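Side-chain contacts in putative Acetyltransferase from the GNAT family (Novosphingobium aromaticivorans DSM 12444, PDB 3EC4), which probably transfers acyl groups other than amino-acyl groups, as a putative acetyltransferase of the GNAT family: residues 85-90 and 203-208; 91-96 and 181-186; 150-155 and 187-192. All coordinates share one frame; numbering follows the deposited sequence.

Contact 1: residues 85-90 and 203-208; sequences LQMIAD and SAIRLY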
loop_
_atom_site.group_PDB
_atom_site.type_symbol
_atom_site.label_atom_id
_atom_site.label_comp_id
_atom_site.label_asym_id
_atom_site.label_seq_id
_atom_site.Cartn_x
_atom_site.Cartn_y
_atom_site.Cartn_z
ATOM N N LEU A 85 1.305 9.547 7.592
ATOM C CA LEU A 85 2.662 10.066 7.535
ATOM C C LEU A 85 3.318 9.252 6.443
ATOM O O LEU A 85 3.381 8.018 6.548
ATOM C CB LEU A 85 3.403 9.899 8.871
ATOM C CG LEU A 85 4.874 10.381 8.851
ATOM C CD1 LEU A 85 5.013 11.895 8.566
ATOM C CD2 LEU A 85 5.632 9.989 10.105
ATOM N N GLN A 86 3.749 9.923 5.391
ATOM C CA GLN A 86 4.524 9.244 4.339
ATOM C C GLN A 86 6.007 9.260 4.661
ATOM O O GLN A 86 6.547 10.305 5.022
ATOM C CB GLN A 86 4.254 9.917 2.992
ATOM C CG GLN A 86 4.895 9.204 1.825
ATOM C CD GLN A 86 4.711 10.009 0.542
ATOM O OE1 GLN A 86 5.495 10.900 0.275
ATOM N NE2 GLN A 86 3.658 9.732 -0.208
HETATM N N MSE A 87 6.669 8.103 4.524
HETATM C CA MSE A 87 8.078 7.901 4.916
HETATM C C MSE A 87 8.902 7.310 3.781
HETATM O O MSE A 87 8.375 6.598 2.954
HETATM C CB MSE A 87 8.184 6.998 6.166
HETATM C CG MSE A 87 7.295 7.472 7.263
HETATM SE SE MSE A 87 7.449 6.512 8.899
HETATM C CE MSE A 87 9.114 7.255 9.563
ATOM N N ILE A 88 10.184 7.655 3.748
ATOM C CA ILE A 88 11.087 7.254 2.687
ATOM C C ILE A 88 12.346 6.668 3.277
ATOM O O ILE A 88 12.859 7.166 4.276
ATOM C CB ILE A 88 11.354 8.460 1.716
ATOM C CG1 ILE A 88 12.023 8.028 0.409
ATOM C CG2 ILE A 88 12.141 9.556 2.380
ATOM C CD1 ILE A 88 12.032 9.191 -0.660
ATOM N N ALA A 89 12.863 5.628 2.637
ATOM C CA ALA A 89 14.128 5.044 3.063
ATOM C C ALA A 89 15.182 5.288 1.985
ATOM O O ALA A 89 15.473 4.392 1.202
ATOM C CB ALA A 89 13.981 3.532 3.373
ATOM N N ASP A 90 15.747 6.497 1.951
ATOM C CA ASP A 90 16.683 6.838 0.875
ATOM C C ASP A 90 18.138 6.783 1.291
ATOM O O ASP A 90 19.029 7.189 0.510
ATOM C CB ASP A 90 16.363 8.183 0.234
ATOM C CG ASP A 90 16.271 9.333 1.240
ATOM O OD1 ASP A 90 16.440 9.132 2.464
ATOM O OD2 ASP A 90 15.961 10.444 0.775
ATOM N N SER A 203 3.899 3.979 17.535
ATOM C CA SER A 203 4.688 2.770 17.601
ATOM C C SER A 203 5.274 2.340 16.243
ATOM O O SER A 203 6.480 2.033 16.124
ATOM C CB SER A 203 3.820 1.652 18.175
ATOM O OG SER A 203 4.523 0.439 18.145
ATOM N N ALA A 204 4.405 2.275 15.250
ATOM C CA ALA A 204 4.773 1.897 13.878
ATOM C C ALA A 204 5.780 2.874 13.313
ATOM O O ALA A 204 6.747 2.476 12.669
ATOM C CB ALA A 204 3.504 1.813 12.974
ATOM N N ILE A 205 5.554 4.163 13.498
ATOM C CA ILE A 205 6.525 5.191 13.016
ATOM C C ILE A 205 7.922 4.991 13.619
ATOM O O ILE A 205 8.921 5.106 12.941
ATOM C CB ILE A 205 5.965 6.626 13.247
ATOM C CG1 ILE A 205 4.687 6.847 12.378
ATOM C CG2 ILE A 205 7.009 7.730 13.040
ATOM C CD1 ILE A 205 3.888 8.072 12.786
ATOM N N ARG A 206 7.991 4.662 14.909
ATOM C CA ARG A 206 9.261 4.352 15.552
ATOM C C ARG A 206 9.902 3.118 14.964
ATOM O O ARG A 206 11.119 3.097 14.778
ATOM C CB ARG A 206 9.071 4.180 17.081
ATOM C CG ARG A 206 8.804 5.473 17.829
ATOM C CD ARG A 206 8.834 5.258 19.349
ATOM N NE ARG A 206 7.857 4.293 19.867
ATOM C CZ ARG A 206 6.648 4.603 20.359
ATOM N NH1 ARG A 206 6.220 5.848 20.376
ATOM N NH2 ARG A 206 5.854 3.642 20.816
ATOM N N LEU A 207 9.099 2.112 14.628
ATOM C CA LEU A 207 9.622 0.906 14.045
ATOM C C LEU A 207 10.229 1.248 12.705
ATOM O O LEU A 207 11.379 0.900 12.415
ATOM C CB LEU A 207 8.546 -0.165 13.871
ATOM C CG LEU A 207 8.873 -1.290 12.906
ATOM C CD1 LEU A 207 10.137 -2.070 13.390
ATOM C CD2 LEU A 207 7.674 -2.223 12.729
ATOM N N TYR A 208 9.458 1.973 11.899
ATOM C CA TYR A 208 9.952 2.365 10.569
ATOM C C TYR A 208 11.191 3.230 10.637
ATOM O O TYR A 208 12.114 3.009 9.857
ATOM C CB TYR A 208 8.852 3.029 9.751
ATOM C CG TYR A 208 7.623 2.183 9.589
ATOM C CD1 TYR A 208 7.694 0.809 9.362
ATOM C CD2 TYR A 208 6.368 2.774 9.661
ATOM C CE1 TYR A 208 6.525 0.043 9.242
ATOM C CE2 TYR A 208 5.217 2.020 9.513
ATOM C CZ TYR A 208 5.294 0.670 9.311
ATOM O OH TYR A 208 4.101 -0.014 9.193
#

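Contact 2: residues 91-96 and 181-186; sequences GPVPSF and KVIAGM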
loop_
_atom_site.group_PDB
_atom_site.type_symbol
_atom_site.label_atom_id
_atom_site.label_comp_id
_atom_site.label_asym_id
_atom_site.label_seq_id
_atom_site.Cartn_x
_atom_site.Cartn_y
_atom_site.Cartn_z
ATOM N N GLY A 91 18.399 6.240 2.474
ATOM C CA GLY A 91 19.772 5.933 2.918
ATOM C C GLY A 91 20.126 4.491 2.624
ATOM O O GLY A 91 19.314 3.725 2.156
ATOM N N PRO A 92 21.360 4.086 2.902
ATOM C CA PRO A 92 21.780 2.720 2.522
ATOM C C PRO A 92 21.082 1.587 3.357
ATOM O O PRO A 92 20.897 1.738 4.532
ATOM C CB PRO A 92 23.290 2.751 2.808
ATOM C CG PRO A 92 23.436 3.759 3.876
ATOM C CD PRO A 92 22.418 4.820 3.613
ATOM N N VAL A 93 20.730 0.451 2.750
ATOM C CA VAL A 93 20.073 -0.646 3.519
ATOM C C VAL A 93 21.259 -1.492 4.103
ATOM O O VAL A 93 22.028 -2.064 3.339
ATOM C CB VAL A 93 19.050 -1.458 2.570
ATOM C CG1 VAL A 93 18.556 -2.792 3.171
ATOM C CG2 VAL A 93 17.834 -0.586 2.121
ATOM N N PRO A 94 21.432 -1.560 5.448
ATOM C CA PRO A 94 22.497 -2.452 5.944
ATOM C C PRO A 94 22.140 -3.851 5.554
ATOM O O PRO A 94 20.979 -4.199 5.596
ATOM C CB PRO A 94 22.474 -2.263 7.465
ATOM C CG PRO A 94 21.265 -1.495 7.766
ATOM C CD PRO A 94 20.694 -0.914 6.534
ATOM N N SER A 95 23.086 -4.645 5.102
ATOM C CA SER A 95 22.712 -6.001 4.678
ATOM C C SER A 95 22.349 -6.841 5.927
ATOM O O SER A 95 22.895 -6.630 7.038
ATOM C CB SER A 95 23.802 -6.675 3.839
ATOM O OG SER A 95 24.931 -6.937 4.639
ATOM N N PHE A 96 21.361 -7.722 5.759
ATOM C CA PHE A 96 20.832 -8.546 6.840
ATOM C C PHE A 96 20.350 -9.833 6.181
ATOM O O PHE A 96 19.343 -9.809 5.455
ATOM C CB PHE A 96 19.696 -7.791 7.493
ATOM C CG PHE A 96 19.186 -8.389 8.779
ATOM C CD1 PHE A 96 18.139 -9.299 8.764
ATOM C CD2 PHE A 96 19.681 -7.961 9.997
ATOM C CE1 PHE A 96 17.598 -9.795 9.937
ATOM C CE2 PHE A 96 19.155 -8.450 11.180
ATOM C CZ PHE A 96 18.122 -9.399 11.150
ATOM N N LYS A 181 13.538 -7.653 4.502
ATOM C CA LYS A 181 13.646 -8.471 3.300
ATOM C C LYS A 181 13.079 -7.742 2.090
ATOM O O LYS A 181 13.676 -7.688 1.021
ATOM C CB LYS A 181 12.933 -9.789 3.495
ATOM C CG LYS A 181 13.151 -10.753 2.335
ATOM C CD LYS A 181 14.577 -11.236 2.198
ATOM C CE LYS A 181 14.662 -12.257 1.080
ATOM N NZ LYS A 181 16.010 -12.708 0.862
ATOM N N VAL A 182 11.904 -7.168 2.244
ATOM C CA VAL A 182 11.313 -6.419 1.133
ATOM C C VAL A 182 12.243 -5.264 0.619
ATOM O O VAL A 182 12.446 -5.101 -0.600
ATOM C CB VAL A 182 9.898 -5.860 1.536
ATOM C CG1 VAL A 182 9.415 -4.835 0.415
ATOM C CG2 VAL A 182 8.868 -6.978 1.708
ATOM N N ILE A 183 12.793 -4.460 1.544
ATOM C CA ILE A 183 13.614 -3.300 1.168
ATOM C C ILE A 183 14.997 -3.684 0.590
ATOM O O ILE A 183 15.514 -2.973 -0.230
ATOM C CB ILE A 183 13.716 -2.232 2.285
ATOM C CG1 ILE A 183 14.505 -2.720 3.491
ATOM C CG2 ILE A 183 12.311 -1.719 2.652
ATOM C CD1 ILE A 183 14.643 -1.633 4.626
ATOM N N ALA A 184 15.495 -4.872 0.971
ATOM C CA ALA A 184 16.697 -5.440 0.395
ATOM C C ALA A 184 16.495 -5.678 -1.101
ATOM O O ALA A 184 17.394 -5.411 -1.919
ATOM C CB ALA A 184 17.034 -6.712 1.112
ATOM N N GLY A 185 15.324 -6.188 -1.470
ATOM C CA GLY A 185 15.036 -6.485 -2.883
ATOM C C GLY A 185 14.928 -5.198 -3.671
ATOM O O GLY A 185 15.471 -5.081 -4.778
HETATM N N MSE A 186 14.227 -4.217 -3.089
HETATM C CA MSE A 186 14.150 -2.869 -3.679
HETATM C C MSE A 186 15.561 -2.274 -3.889
HETATM O O MSE A 186 15.945 -1.877 -5.005
HETATM C CB MSE A 186 13.295 -1.960 -2.814
HETATM C CG MSE A 186 11.837 -2.416 -2.819
HETATM SE SE MSE A 186 10.860 -1.360 -1.540
HETATM C CE MSE A 186 9.104 -2.081 -1.841
#

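Contact 3: residues 150-155 and 187-192; sequences RMRPAP and AARGEV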
loop_
_atom_site.group_PDB
_atom_site.type_symbol
_atom_site.label_atom_id
_atom_site.label_comp_id
_atom_site.label_asym_id
_atom_site.label_seq_id
_atom_site.Cartn_x
_atom_site.Cartn_y
_atom_site.Cartn_z
ATOM N N ARG A 150 3.897 -2.763 -3.204
ATOM C CA ARG A 150 2.681 -2.249 -3.825
ATOM C C ARG A 150 2.955 -1.171 -4.874
ATOM O O ARG A 150 3.484 -1.501 -5.944
ATOM C CB ARG A 150 1.677 -1.860 -2.742
ATOM C CG ARG A 150 0.252 -1.715 -3.189
ATOM C CD ARG A 150 -0.695 -1.517 -2.030
ATOM N NE ARG A 150 -0.523 -0.247 -1.370
ATOM C CZ ARG A 150 -1.230 0.146 -0.306
ATOM N NH1 ARG A 150 -2.182 -0.615 0.246
ATOM N NH2 ARG A 150 -0.982 1.303 0.233
HETATM N N MSE A 151 2.588 0.092 -4.627
HETATM C CA MSE A 151 2.616 1.103 -5.690
HETATM C C MSE A 151 4.035 1.506 -6.093
HETATM O O MSE A 151 4.999 1.448 -5.297
HETATM C CB MSE A 151 1.826 2.364 -5.301
HETATM C CG MSE A 151 0.425 2.079 -4.929
HETATM SE SE MSE A 151 -0.611 3.693 -4.699
HETATM C CE MSE A 151 -1.681 3.066 -3.180
ATOM N N ARG A 152 4.156 1.914 -7.347
ATOM C CA ARG A 152 5.424 2.364 -7.896
ATOM C C ARG A 152 5.198 3.669 -8.648
ATOM O O ARG A 152 4.962 3.648 -9.831
ATOM C CB ARG A 152 6.005 1.308 -8.826
ATOM C CG ARG A 152 6.421 0.042 -8.065
ATOM C CD ARG A 152 6.739 -1.094 -8.984
ATOM N NE ARG A 152 7.072 -2.265 -8.206
ATOM C CZ ARG A 152 8.272 -2.548 -7.733
ATOM N NH1 ARG A 152 9.318 -1.810 -8.064
ATOM N NH2 ARG A 152 8.434 -3.631 -6.970
ATOM N N PRO A 153 5.221 4.808 -7.920
ATOM C CA PRO A 153 4.920 6.124 -8.485
ATOM C C PRO A 153 5.897 6.646 -9.562
ATOM O O PRO A 153 5.553 7.537 -10.322
ATOM C CB PRO A 153 4.881 7.029 -7.250
ATOM C CG PRO A 153 4.536 6.091 -6.098
ATOM C CD PRO A 153 5.386 4.874 -6.457
ATOM N N ALA A 154 7.109 6.107 -9.554
ATOM C CA ALA A 154 8.120 6.309 -10.565
ATOM C C ALA A 154 9.040 5.078 -10.595
ATOM O O ALA A 154 9.069 4.295 -9.629
ATOM C CB ALA A 154 8.927 7.593 -10.289
ATOM N N PRO A 155 9.786 4.880 -11.697
ATOM C CA PRO A 155 10.632 3.692 -11.788
ATOM C C PRO A 155 11.539 3.420 -10.586
ATOM O O PRO A 155 11.732 2.256 -10.243
ATOM C CB PRO A 155 11.432 3.933 -13.071
ATOM C CG PRO A 155 10.461 4.723 -13.916
ATOM C CD PRO A 155 9.880 5.695 -12.913
ATOM N N ALA A 187 16.356 -2.324 -2.834
ATOM C CA ALA A 187 17.756 -1.903 -2.897
ATOM C C ALA A 187 18.541 -2.564 -4.012
ATOM O O ALA A 187 19.284 -1.876 -4.723
ATOM C CB ALA A 187 18.441 -2.134 -1.549
ATOM N N ALA A 188 18.418 -3.890 -4.155
ATOM C CA ALA A 188 19.103 -4.652 -5.165
ATOM C C ALA A 188 18.801 -4.089 -6.560
ATOM O O ALA A 188 19.693 -4.053 -7.403
ATOM C CB ALA A 188 18.739 -6.135 -5.127
ATOM N N ARG A 189 17.551 -3.646 -6.770
ATOM C CA ARG A 189 17.117 -3.066 -8.037
ATOM C C ARG A 189 17.364 -1.550 -8.151
ATOM O O ARG A 189 17.057 -0.943 -9.165
ATOM C CB ARG A 189 15.607 -3.383 -8.271
ATOM C CG ARG A 189 15.264 -4.842 -8.360
ATOM C CD ARG A 189 13.829 -5.128 -8.773
ATOM N NE ARG A 189 12.883 -4.479 -7.863
ATOM C CZ ARG A 189 12.293 -5.035 -6.820
ATOM N NH1 ARG A 189 12.418 -6.316 -6.525
ATOM N NH2 ARG A 189 11.512 -4.285 -6.049
ATOM N N GLY A 190 17.943 -0.930 -7.132
ATOM C CA GLY A 190 18.186 0.515 -7.181
ATOM C C GLY A 190 16.952 1.370 -6.984
ATOM O O GLY A 190 16.896 2.497 -7.462
ATOM N N GLU A 191 15.978 0.826 -6.273
ATOM C CA GLU A 191 14.758 1.528 -5.941
ATOM C C GLU A 191 14.807 1.985 -4.491
ATOM O O GLU A 191 15.387 1.317 -3.609
ATOM C CB GLU A 191 13.522 0.637 -6.124
ATOM C CG GLU A 191 13.366 0.119 -7.531
ATOM C CD GLU A 191 12.527 -1.144 -7.605
ATOM O OE1 GLU A 191 11.965 -1.586 -6.571
ATOM O OE2 GLU A 191 12.438 -1.693 -8.710
ATOM N N VAL A 192 14.166 3.118 -4.264
ATOM C CA VAL A 192 14.009 3.705 -2.976
ATOM C C VAL A 192 12.636 3.276 -2.371
ATOM O O VAL A 192 11.542 3.521 -2.971
ATOM C CB VAL A 192 14.087 5.267 -3.067
ATOM C CG1 VAL A 192 13.754 5.899 -1.695
ATOM C CG2 VAL A 192 15.432 5.800 -3.661
#

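Contact 1: residues 85-90 and 203-208
Strand 85-88 and helix 203-208 run almost parallel, 11° apart and 10.6 Å between axes, so that L85 and M87, alternate residues on one face of the strand, meet I205 and Y208, which lie one turn apart on the helix. The contact is wholly apolar in its side chains and rests on three side-chain pairs. At one end, the CD2 branch of L85 settles against I205: its distance to I205 CD1 is 3.7 Å, and CG2 of the same isoleucine is scarcely farther, so one leucine methyl fits against both arms of the branched chain while the two side chains cross nearly at right angles. Two residues on, selenomethionine M87 reaches out and then bends at its last torsion (chi3 76°). That kink turns CE back to I205, 4.1 Å from I205 CG2 and near its carbonyl oxygen, and leaves SE beside Y208, 3.9 Å from Y208 CB. The selenium stands 5.2 Å from the centroid of the Y208 ring and 75° off its normal, at the edge near the ring plane: the edge-on form of a Met-aromatic contact. Cut back to an alanine here, I205 would lose both arms, and L85 CD2 and M87 CE would probably be left without their common partner, opening a gap between strand and helix. F213 touches both M87 and Y208, while Y208 also rests on L195 and on I179 of helix 174-188. Strand 192-198, helix 202-210 and strand 214-226 form a beta-alpha-beta crossover with an antiparallel strand between its two strands, the C-terminal arrangement of the GNAT fold; here that inserted strand is 76-88, supplied from earlier in the chain.

Contact 2: residues 91-96 and 181-186
V93 lays both methyl branches against I183, and its CG1 also reaches A184, in a small apolar contact between an extended loop and the flank of a helix. The loop is irregular, with P92, P94 and S95 near polyproline II torsions, and V93 is the residue in it that turns its side chain to the helix. Its CG1 lies anti to the backbone N (chi1 167°), which carries this branch to the helix; CG1 comes within 4.1 Å of I183 CG1 and 4.3 Å of A184 CA. The other branch works alongside it: V93 CG2 is 4.2 Å from I183 CD1, so the two methyls of the valine lie along the I183 side chain from CG1 to CD1, with CG2 also near the carbonyl oxygen of I183. I183 answers with an uncommon conformation for a beta-branched residue in a helix, since CG1 sits between the backbone N and the carbonyl carbon (chi1 68°). From there the chain runs straight on to CD1 (chi2 179°), presenting its CG1-CD1 arm to the valine. Helix 174-188 is the one that follows the central strand 157-165 in the GNAT fold, and the face it turns to the sheet is largely apolar: I183 and V182 both touch V160, and V182 also meets A147 and Y135. V93 thus approaches the helix at the border of that buried face, where F213 is a further neighbour of I183. Farther along the loop, F96 forms a cation-pi contact with R180, a second attachment to this helix.

Contact 3: residues 150-155 and 187-192
A salt-bridge network of R152, R189 and E191 ties the hairpin loop between strands 142-149 and 157-165 to the end of helix 174-188, where G190, with positive phi, closes the last turn in a Schellman motif. E191 is the hub. R189 grips it side-on: R189 NE bonds E191 OE2 at 2.9 Å and nearly straight (169°), while R189 NH2 gives E191 OE1 a 2.8 Å bond on its syn side. The bend of the arginine at chi3 (-57°) folds its guanidinium back over the turn to its near neighbour in sequence. R152 comes from across the contact on a chain extended from CG to NE, and its NH1 reaches E191 OE1 at 3.0 Å. This bond arrives from above the carboxylate plane, 50° out of it, and on the opposite face from R189 NH2, so OE1 accepts two charged donors without their competing for one side. The R152 guanidinium stands steeply to both the E191 carboxylate and the R189 guanidinium. R152 NH2 and R189 NH2 are 3.3 Å apart; both are donors and do not bond each other. E149 supplies a second carboxylate, bridging to the NH2 of each arginine, which probably offsets the crowding of the two cations. Nearer its backbone, E191 places CG 3.8 Å from P155 O. Strand 157-165, helix 174-188 and strand 192-198 form the parallel beta-alpha-beta unit at the centre of the GNAT fold, and this Schellman-closed helix end leads into its last strand.

The three contacts are joined through helix 174-188 and the chain from 85 to 96. Segments 85-90 of contact 1 and 91-96 of contact 2 run on from each other, the contact centres 14 Å apart, and F213 touches M87, Y208 and I183, bringing both together. Contacts 2 and 3 both use helix 174-188, their centres 12 Å apart: M186 O and E191 N, 3.0 Å apart, probably hydrogen-bond across the helix end, and V93 CG2 packs 4.0 Å from A187 CB. Contact 3 meets contact 1 where I88 CG1 lies 3.5 Å from V192 CG1. In GNAT relatives the N-terminal end of the corresponding helix binds coenzyme A; contacts 2 and 3 lie farther along, toward its C-terminal end.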